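Local coordinates for IclR transcriptional regulator (Thermotoga maritima, PDB 1MKM), which probably binds DNA and regulates transcription as an IclR-family factor, joining a winged helix-turn-helix domain to a C-terminal domain that can hold zinc, at residues I197-F205 with I229-K237. Sequence-based numbering, arbitrary orientation.
Sequences IMCVGVPIF and IEEYSDVLK
The carbonyl oxygen of Ile229 is gripped twice by Ser233, by its backbone N at 2.9 Å and by its OG at 3.0 Å. OG lies 34° off the carbonyl plane, brought there by a chi1 of 60° that sets it between its own backbone N and carbonyl carbon. The hydroxyl is thus folded back onto the helix, and Ser233 offers the strand its methylene instead: CB meets Val200 CG1 at 3.6 Å. The other methyl of Val200, CG2, faces Ile229 CG1 at 4.2 Å, while its CB lies against that of Tyr232. Two residues on, Val202 divides its methyls in a similar way. CG2 slides past Leu236, 3.7 Å from the CB of that residue, whereas CG1 rests on the aliphatic chain of Lys237, 3.5 Å from its CE. That chain, bent at chi2, runs across the valine at about a right angle, and the aliphatic part of an exposed lysine covers Val202 at the edge of the contact. The axes of the two short segments come within 7.9 Å and their directions differ by 23°. Side chains alternate along the strand: Cys199, a zinc ligand of this protein though none is bound to this chain in the model, and Pro203 point away and touch helix 137-143. Here the C-terminal helix 226-246 packs on one face of the antiparallel sheet, the α/β layering of the GAF-like IclR C-terminal domain.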
ATOM      1  N   ILE B 197     -14.744  13.428  23.867  1.00 59.42           N
ATOM      2  CA  ILE B 197     -14.899  14.429  22.807  1.00 53.21           C
ATOM      3  C   ILE B 197     -15.695  15.677  23.225  1.00 61.06           C
ATOM      4  O   ILE B 197     -16.734  15.575  23.881  1.00 65.40           O
ATOM      5  CB  ILE B 197     -15.621  13.808  21.546  1.00 45.67           C
ATOM      6  CG1 ILE B 197     -14.612  13.231  20.534  1.00 52.80           C
ATOM      7  CG2 ILE B 197     -16.423  14.870  20.831  1.00 41.85           C
ATOM      8  CD1 ILE B 197     -13.716  12.176  21.062  1.00 58.90           C
ATOM      9  N   MET B 198     -15.209  16.851  22.823  1.00 50.16           N
ATOM     10  CA  MET B 198     -15.889  18.117  23.086  1.00 50.05           C
ATOM     11  C   MET B 198     -15.980  18.829  21.741  1.00 44.58           C
ATOM     12  O   MET B 198     -15.187  18.555  20.851  1.00 49.89           O
ATOM     13  CB  MET B 198     -15.102  18.978  24.080  1.00 57.35           C
ATOM     14  CG  MET B 198     -15.182  18.489  25.516  1.00 59.36           C
ATOM     15  SD  MET B 198     -14.127  19.422  26.642  1.00 65.80           S
ATOM     16  CE  MET B 198     -14.703  21.090  26.346  1.00 47.94           C
ATOM     17  N   CYS B 199     -16.933  19.741  21.588  1.00 54.40           N
ATOM     18  CA  CYS B 199     -17.092  20.443  20.318  1.00 52.17           C
ATOM     19  C   CYS B 199     -17.496  21.896  20.521  1.00 59.56           C
ATOM     20  O   CYS B 199     -17.834  22.310  21.624  1.00 61.59           O
ATOM     21  CB  CYS B 199     -18.177  19.759  19.479  1.00 50.08           C
ATOM     22  SG  CYS B 199     -18.149  17.948  19.511  1.00 58.22           S
ATOM     23  N   VAL B 200     -17.452  22.666  19.443  1.00 56.25           N
ATOM     24  CA  VAL B 200     -17.875  24.052  19.465  1.00 57.99           C
ATOM     25  C   VAL B 200     -18.661  24.221  18.171  1.00 55.21           C
ATOM     26  O   VAL B 200     -18.186  23.832  17.105  1.00 51.10           O
ATOM     27  CB  VAL B 200     -16.675  25.034  19.486  1.00 53.43           C
ATOM     28  CG1 VAL B 200     -17.170  26.447  19.250  1.00 44.80           C
ATOM     29  CG2 VAL B 200     -15.962  24.958  20.824  1.00 45.97           C
ATOM     30  N   GLY B 201     -19.865  24.778  18.258  1.00 62.54           N
ATOM     31  CA  GLY B 201     -20.670  24.929  17.065  1.00 56.01           C
ATOM     32  C   GLY B 201     -21.389  26.252  16.910  1.00 73.65           C
ATOM     33  O   GLY B 201     -21.693  26.929  17.891  1.00 68.69           O
ATOM     34  N   VAL B 202     -21.670  26.593  15.654  1.00 80.09           N
ATOM     35  CA  VAL B 202     -22.354  27.823  15.268  1.00 82.40           C
ATOM     36  C   VAL B 202     -23.365  27.463  14.169  1.00 85.01           C
ATOM     37  O   VAL B 202     -23.127  26.540  13.387  1.00 88.92           O
ATOM     38  CB  VAL B 202     -21.339  28.849  14.710  1.00 78.04           C
ATOM     39  CG1 VAL B 202     -22.042  30.122  14.289  1.00 87.32           C
ATOM     40  CG2 VAL B 202     -20.284  29.146  15.750  1.00 79.63           C
ATOM     41  N   PRO B 203     -24.506  28.175  14.099  1.00 82.56           N
ATOM     42  CA  PRO B 203     -25.531  27.897  13.080  1.00 80.67           C
ATOM     43  C   PRO B 203     -25.250  28.489  11.701  1.00 74.48           C
ATOM     44  O   PRO B 203     -24.294  29.234  11.507  1.00 84.22           O
ATOM     45  CB  PRO B 203     -26.802  28.499  13.683  1.00 74.73           C
ATOM     46  CG  PRO B 203     -26.515  28.574  15.145  1.00 84.12           C
ATOM     47  CD  PRO B 203     -25.075  29.006  15.170  1.00 83.66           C
ATOM     48  N   ILE B 204     -26.111  28.144  10.752  1.00 77.07           N
ATOM     49  CA  ILE B 204     -26.031  28.631   9.380  1.00 71.93           C
ATOM     50  C   ILE B 204     -27.467  28.968   8.997  1.00 73.00           C
ATOM     51  O   ILE B 204     -28.305  28.074   8.919  1.00 77.91           O
ATOM     52  CB  ILE B 204     -25.522  27.543   8.407  1.00 68.12           C
ATOM     53  CG1 ILE B 204     -24.054  27.203   8.681  1.00 67.29           C
ATOM     54  CG2 ILE B 204     -25.678  28.031   6.971  1.00 70.92           C
ATOM     55  CD1 ILE B 204     -23.057  28.218   8.108  1.00 71.38           C
ATOM     56  N   PHE B 205     -27.754  30.245   8.754  1.00 64.43           N
ATOM     57  CA  PHE B 205     -29.110  30.662   8.403  1.00 62.42           C
ATOM     58  C   PHE B 205     -29.360  30.748   6.893  1.00 73.21           C
ATOM     59  O   PHE B 205     -28.430  30.909   6.088  1.00 57.22           O
ATOM     60  CB  PHE B 205     -29.426  32.005   9.070  1.00 70.35           C
ATOM     61  CG  PHE B 205     -29.218  31.993  10.557  1.00 77.32           C
ATOM     62  CD1 PHE B 205     -28.332  32.888  11.159  1.00 77.59           C
ATOM     63  CD2 PHE B 205     -29.872  31.051  11.358  1.00 74.37           C
ATOM     64  CE1 PHE B 205     -28.095  32.840  12.542  1.00 78.24           C
ATOM     65  CE2 PHE B 205     -29.643  30.995  12.738  1.00 68.91           C
ATOM     66  CZ  PHE B 205     -28.754  31.889  13.330  1.00 68.27           C
ATOM     67  N   ILE B 229     -11.442  27.325  22.976  1.00 65.24           N
ATOM     68  CA  ILE B 229     -12.853  27.502  22.658  1.00 61.95           C
ATOM     69  C   ILE B 229     -13.091  28.831  21.950  1.00 66.95           C
ATOM     70  O   ILE B 229     -13.677  28.865  20.867  1.00 74.40           O
ATOM     71  CB  ILE B 229     -13.722  27.452  23.930  1.00 52.54           C
ATOM     72  CG1 ILE B 229     -13.895  26.001  24.371  1.00 47.04           C
ATOM     73  CG2 ILE B 229     -15.051  28.142  23.683  1.00 42.36           C
ATOM     74  CD1 ILE B 229     -14.673  25.815  25.652  1.00 56.85           C
ATOM     75  N   GLU B 230     -12.639  29.917  22.574  1.00 75.89           N
ATOM     76  CA  GLU B 230     -12.782  31.260  22.012  1.00 78.76           C
ATOM     77  C   GLU B 230     -12.231  31.324  20.592  1.00 73.85           C
ATOM     78  O   GLU B 230     -12.803  31.982  19.720  1.00 64.50           O
ATOM     79  CB  GLU B 230     -12.045  32.283  22.888  1.00 86.17           C
ATOM     80  CG  GLU B 230     -12.859  32.819  24.060  1.00100.62           C
ATOM     81  CD  GLU B 230     -13.897  33.855  23.635  1.00101.99           C
ATOM     82  OE1 GLU B 230     -13.496  34.936  23.154  1.00 97.69           O
ATOM     83  OE2 GLU B 230     -15.111  33.591  23.781  1.00102.82           O
ATOM     84  N   GLU B 231     -11.122  30.629  20.374  1.00 70.60           N
ATOM     85  CA  GLU B 231     -10.467  30.592  19.073  1.00 73.27           C
ATOM     86  C   GLU B 231     -11.271  29.809  18.044  1.00 78.01           C
ATOM     87  O   GLU B 231     -11.432  30.245  16.899  1.00 76.98           O
ATOM     88  CB  GLU B 231      -9.081  29.970  19.215  1.00 60.94           C
ATOM     89  CG  GLU B 231      -8.288  29.934  17.932  1.00 57.82           C
ATOM     90  CD  GLU B 231      -6.816  29.724  18.188  1.00 58.64           C
ATOM     91  OE1 GLU B 231      -6.461  28.705  18.819  1.00 73.60           O
ATOM     92  OE2 GLU B 231      -6.016  30.583  17.764  1.00 71.18           O
ATOM     93  N   TYR B 232     -11.768  28.646  18.452  1.00 77.31           N
ATOM     94  CA  TYR B 232     -12.555  27.808  17.559  1.00 68.43           C
ATOM     95  C   TYR B 232     -13.865  28.511  17.183  1.00 70.78           C
ATOM     96  O   TYR B 232     -14.158  28.703  15.999  1.00 65.29           O
ATOM     97  CB  TYR B 232     -12.833  26.443  18.213  1.00 46.67           C
ATOM     98  CG  TYR B 232     -11.587  25.613  18.509  1.00 50.49           C
ATOM     99  CD1 TYR B 232     -10.398  25.814  17.803  1.00 43.97           C
ATOM    100  CD2 TYR B 232     -11.619  24.573  19.456  1.00 56.68           C
ATOM    101  CE1 TYR B 232      -9.271  25.000  18.023  1.00 47.95           C
ATOM    102  CE2 TYR B 232     -10.494  23.751  19.682  1.00 51.86           C
ATOM    103  CZ  TYR B 232      -9.322  23.974  18.953  1.00 52.54           C
ATOM    104  OH  TYR B 232      -8.218  23.144  19.124  1.00 50.80           O
ATOM    105  N   SER B 233     -14.641  28.916  18.184  1.00 67.35           N
ATOM    106  CA  SER B 233     -15.904  29.595  17.913  1.00 68.02           C
ATOM    107  C   SER B 233     -15.690  30.852  17.066  1.00 65.71           C
ATOM    108  O   SER B 233     -16.618  31.348  16.424  1.00 72.43           O
ATOM    109  CB  SER B 233     -16.614  29.954  19.228  1.00 68.53           C
ATOM    110  OG  SER B 233     -15.826  30.812  20.029  1.00 68.75           O
ATOM    111  N   ASP B 234     -14.462  31.359  17.069  1.00 67.07           N
ATOM    112  CA  ASP B 234     -14.110  32.543  16.301  1.00 63.47           C
ATOM    113  C   ASP B 234     -14.088  32.215  14.810  1.00 65.09           C
ATOM    114  O   ASP B 234     -14.805  32.833  14.019  1.00 66.55           O
ATOM    115  CB  ASP B 234     -12.728  33.055  16.719  1.00 76.58           C
ATOM    116  CG  ASP B 234     -12.773  34.438  17.347  1.00 85.11           C
ATOM    117  OD1 ASP B 234     -11.692  35.049  17.496  1.00 81.43           O
ATOM    118  OD2 ASP B 234     -13.878  34.911  17.697  1.00 80.71           O
ATOM    119  N   VAL B 235     -13.252  31.247  14.431  1.00 59.32           N
ATOM    120  CA  VAL B 235     -13.137  30.842  13.033  1.00 60.94           C
ATOM    121  C   VAL B 235     -14.473  30.269  12.576  1.00 58.00           C
ATOM    122  O   VAL B 235     -14.884  30.445  11.428  1.00 57.27           O
ATOM    123  CB  VAL B 235     -12.038  29.767  12.839  1.00 69.21           C
ATOM    124  CG1 VAL B 235     -11.812  29.511  11.356  1.00 72.05           C
ATOM    125  CG2 VAL B 235     -10.750  30.217  13.496  1.00 79.88           C
ATOM    126  N   LEU B 236     -15.149  29.590  13.494  1.00 58.41           N
ATOM    127  CA  LEU B 236     -16.436  28.977  13.204  1.00 68.86           C
ATOM    128  C   LEU B 236     -17.434  30.044  12.778  1.00 67.05           C
ATOM    129  O   LEU B 236     -17.988  29.993  11.674  1.00 63.16           O
ATOM    130  CB  LEU B 236     -16.941  28.246  14.452  1.00 76.73           C
ATOM    131  CG  LEU B 236     -17.583  26.865  14.287  1.00 74.99           C
ATOM    132  CD1 LEU B 236     -16.806  26.026  13.284  1.00 64.56           C
ATOM    133  CD2 LEU B 236     -17.620  26.185  15.642  1.00 72.16           C
ATOM    134  N   LYS B 237     -17.653  31.022  13.651  1.00 72.15           N
ATOM    135  CA  LYS B 237     -18.594  32.090  13.351  1.00 75.10           C
ATOM    136  C   LYS B 237     -18.195  32.846  12.096  1.00 64.83           C
ATOM    137  O   LYS B 237     -19.054  33.309  11.350  1.00 67.76           O
ATOM    138  CB  LYS B 237     -18.706  33.064  14.528  1.00 81.59           C
ATOM    139  CG  LYS B 237     -20.120  33.187  15.082  1.00 90.41           C
ATOM    140  CD  LYS B 237     -21.133  33.529  13.989  1.00 91.15           C
ATOM    141  CE  LYS B 237     -22.548  33.595  14.555  1.00 95.68           C
ATOM    142  NZ  LYS B 237     -23.596  33.859  13.520  1.00103.31           N
TER